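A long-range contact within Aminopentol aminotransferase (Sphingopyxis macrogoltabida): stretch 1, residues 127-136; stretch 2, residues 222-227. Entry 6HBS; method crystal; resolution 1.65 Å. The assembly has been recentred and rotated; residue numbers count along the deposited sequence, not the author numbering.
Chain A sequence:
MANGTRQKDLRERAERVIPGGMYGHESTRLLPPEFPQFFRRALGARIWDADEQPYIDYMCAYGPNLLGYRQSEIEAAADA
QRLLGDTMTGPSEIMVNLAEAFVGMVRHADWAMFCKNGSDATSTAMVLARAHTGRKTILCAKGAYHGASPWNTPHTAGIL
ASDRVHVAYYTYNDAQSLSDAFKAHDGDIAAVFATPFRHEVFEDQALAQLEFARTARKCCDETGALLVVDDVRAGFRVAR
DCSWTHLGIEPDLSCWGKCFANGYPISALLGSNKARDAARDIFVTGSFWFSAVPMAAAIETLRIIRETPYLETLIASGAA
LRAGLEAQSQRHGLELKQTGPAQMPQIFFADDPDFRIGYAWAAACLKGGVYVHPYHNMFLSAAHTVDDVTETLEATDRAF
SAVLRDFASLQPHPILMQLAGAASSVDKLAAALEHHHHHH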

# COMPACT_ATOMS: atom_id res chain seq x y z
N VAL A 127 -10.92 -12.02 -1.83
CA VAL A 127 -11.12 -12.71 -0.57
C VAL A 127 -12.58 -12.55 -0.10
O VAL A 127 -13.21 -13.54 0.30
CB VAL A 127 -10.09 -12.25 0.47
CG1 VAL A 127 -10.39 -12.83 1.85
CG2 VAL A 127 -8.69 -12.61 0.05
N LEU A 128 -13.13 -11.33 -0.15
CA LEU A 128 -14.52 -11.06 0.17
C LEU A 128 -15.44 -12.02 -0.61
O LEU A 128 -16.34 -12.61 -0.03
CB LEU A 128 -14.87 -9.61 -0.14
CG LEU A 128 -16.15 -9.04 0.47
CD1 LEU A 128 -16.08 -7.51 0.49
CD2 LEU A 128 -17.40 -9.44 -0.30
N ALA A 129 -15.24 -12.12 -1.94
CA ALA A 129 -16.13 -12.90 -2.79
C ALA A 129 -16.12 -14.39 -2.40
O ALA A 129 -17.19 -15.01 -2.38
CB ALA A 129 -15.80 -12.70 -4.24
N ARG A 130 -14.94 -14.93 -2.06
CA ARG A 130 -14.81 -16.28 -1.61
C ARG A 130 -15.52 -16.47 -0.26
O ARG A 130 -16.25 -17.44 -0.10
CB ARG A 130 -13.33 -16.67 -1.54
CG ARG A 130 -12.67 -16.80 -2.91
CD ARG A 130 -11.18 -17.08 -2.85
NE ARG A 130 -10.76 -17.53 -4.18
CZ ARG A 130 -9.52 -17.51 -4.63
NH1 ARG A 130 -8.55 -17.00 -3.87
NH2 ARG A 130 -9.26 -17.99 -5.84
N ALA A 131 -15.33 -15.53 0.69
CA ALA A 131 -16.07 -15.55 1.97
C ALA A 131 -17.59 -15.51 1.76
O ALA A 131 -18.32 -16.21 2.48
CB ALA A 131 -15.65 -14.42 2.88
N HIS A 132 -18.04 -14.67 0.84
CA HIS A 132 -19.44 -14.40 0.61
C HIS A 132 -20.12 -15.65 0.05
O HIS A 132 -21.22 -15.99 0.47
CB HIS A 132 -19.63 -13.24 -0.36
CG HIS A 132 -21.05 -12.96 -0.73
ND1 HIS A 132 -21.87 -12.19 0.04
CD2 HIS A 132 -21.78 -13.34 -1.80
CE1 HIS A 132 -23.06 -12.10 -0.54
NE2 HIS A 132 -23.04 -12.81 -1.67
N THR A 133 -19.46 -16.30 -0.90
CA THR A 133 -20.10 -17.37 -1.65
C THR A 133 -19.77 -18.75 -1.10
O THR A 133 -20.45 -19.69 -1.44
CB THR A 133 -19.69 -17.31 -3.13
OG1 THR A 133 -18.28 -17.53 -3.15
CG2 THR A 133 -20.06 -16.03 -3.81
N GLY A 134 -18.64 -18.89 -0.38
CA GLY A 134 -18.13 -20.21 0.01
C GLY A 134 -17.60 -21.00 -1.17
O GLY A 134 -17.41 -22.19 -1.06
N ARG A 135 -17.27 -20.32 -2.29
CA ARG A 135 -16.75 -20.95 -3.51
C ARG A 135 -15.33 -20.46 -3.78
O ARG A 135 -14.82 -19.51 -3.14
CB ARG A 135 -17.62 -20.61 -4.72
CG ARG A 135 -19.06 -21.05 -4.56
CD ARG A 135 -19.92 -20.33 -5.57
NE ARG A 135 -21.34 -20.45 -5.31
CZ ARG A 135 -22.27 -19.66 -5.80
NH1 ARG A 135 -23.52 -19.82 -5.41
NH2 ARG A 135 -21.96 -18.72 -6.69
N LYS A 136 -14.67 -21.11 -4.73
CA LYS A 136 -13.25 -20.91 -4.92
C LYS A 136 -12.91 -20.06 -6.15
O LYS A 136 -11.88 -19.35 -6.11
CB LYS A 136 -12.54 -22.25 -5.03
CG LYS A 136 -12.59 -23.11 -3.78
CD LYS A 136 -11.82 -24.37 -3.95
CE LYS A 136 -11.84 -25.25 -2.72
NZ LYS A 136 -11.05 -26.47 -2.96
N GLU A 222 -27.67 -14.98 -11.68
CA GLU A 222 -28.26 -16.32 -11.63
C GLU A 222 -27.47 -17.23 -10.67
O GLU A 222 -28.03 -18.15 -10.11
CB GLU A 222 -28.38 -16.91 -13.03
CG GLU A 222 -29.55 -16.32 -13.82
CD GLU A 222 -29.56 -16.57 -15.33
OE1 GLU A 222 -28.66 -17.30 -15.82
OE2 GLU A 222 -30.45 -16.00 -16.03
N THR A 223 -26.17 -16.98 -10.46
CA THR A 223 -25.36 -17.92 -9.66
C THR A 223 -25.09 -17.44 -8.23
O THR A 223 -24.60 -18.23 -7.43
CB THR A 223 -24.00 -18.21 -10.31
OG1 THR A 223 -23.29 -16.99 -10.44
CG2 THR A 223 -24.16 -18.89 -11.66
N GLY A 224 -25.31 -16.16 -7.93
CA GLY A 224 -24.89 -15.59 -6.63
C GLY A 224 -23.43 -15.09 -6.61
O GLY A 224 -23.00 -14.52 -5.62
N ALA A 225 -22.67 -15.30 -7.70
CA ALA A 225 -21.30 -14.79 -7.80
C ALA A 225 -21.34 -13.26 -7.78
O ALA A 225 -22.30 -12.68 -8.24
CB ALA A 225 -20.66 -15.25 -9.07
N LEU A 226 -20.28 -12.63 -7.25
CA LEU A 226 -20.22 -11.15 -7.22
C LEU A 226 -19.58 -10.63 -8.49
O LEU A 226 -18.50 -11.08 -8.88
CB LEU A 226 -19.40 -10.69 -6.01
CG LEU A 226 -19.93 -11.10 -4.65
CD1 LEU A 226 -19.14 -10.40 -3.54
CD2 LEU A 226 -21.39 -10.80 -4.51
N LEU A 227 -20.21 -9.60 -9.07
CA LEU A 227 -19.65 -8.83 -10.16
C LEU A 227 -18.76 -7.72 -9.58
O LEU A 227 -19.24 -6.88 -8.82
CB LEU A 227 -20.74 -8.21 -11.04
CG LEU A 227 -20.21 -7.42 -12.24
CD1 LEU A 227 -19.29 -8.28 -13.09
CD2 LEU A 227 -21.34 -6.85 -13.07
O HOH W 1 -24.58 -13.33 -3.96

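Direct polar contact between the stretches rests on one acceptor. Arg 135 NH1 and NH2 each donate to Thr 223 O, both at 2.8 Å, with N-H...O angles of 138° and 137°. The near-equal values describe a bifurcated fork: the carbonyl oxygen sits at the guanidinium edge, near its plane, between the two terminal nitrogens. Thr 223 ends its helix, so its carbonyl is available to such a donor. Arg 135 is itself held locally, its backbone N donating to Thr 133 OG1 (3.1 Å, 149°).

A water supplies the second polar link. It donates to Gly 224 O at 2.6 Å and lies 2.8 Å from His 132 NE2, bridging ring and backbone where the direct approach, His 132 CD2 to Gly 224 O, is 4.2 Å.

The apolar part centres on Leu 226, which has the largest covered area and points toward the helix. Its CD1 meets Leu 128 CD2 at 3.8 Å and Ala 129 CB at 4.1 Å; its CD2 lies 3.7 Å from His 132 CD2, oblique to the ring.

Backbone shape matters at Gly 224. At phi 86° and psi -5°, a CB on Gly 224 would be jammed against Thr 223 O, which by itself calls for glycine; the 3.5 Å distance of that CB from Arg 135 NH1 would be no more than contact.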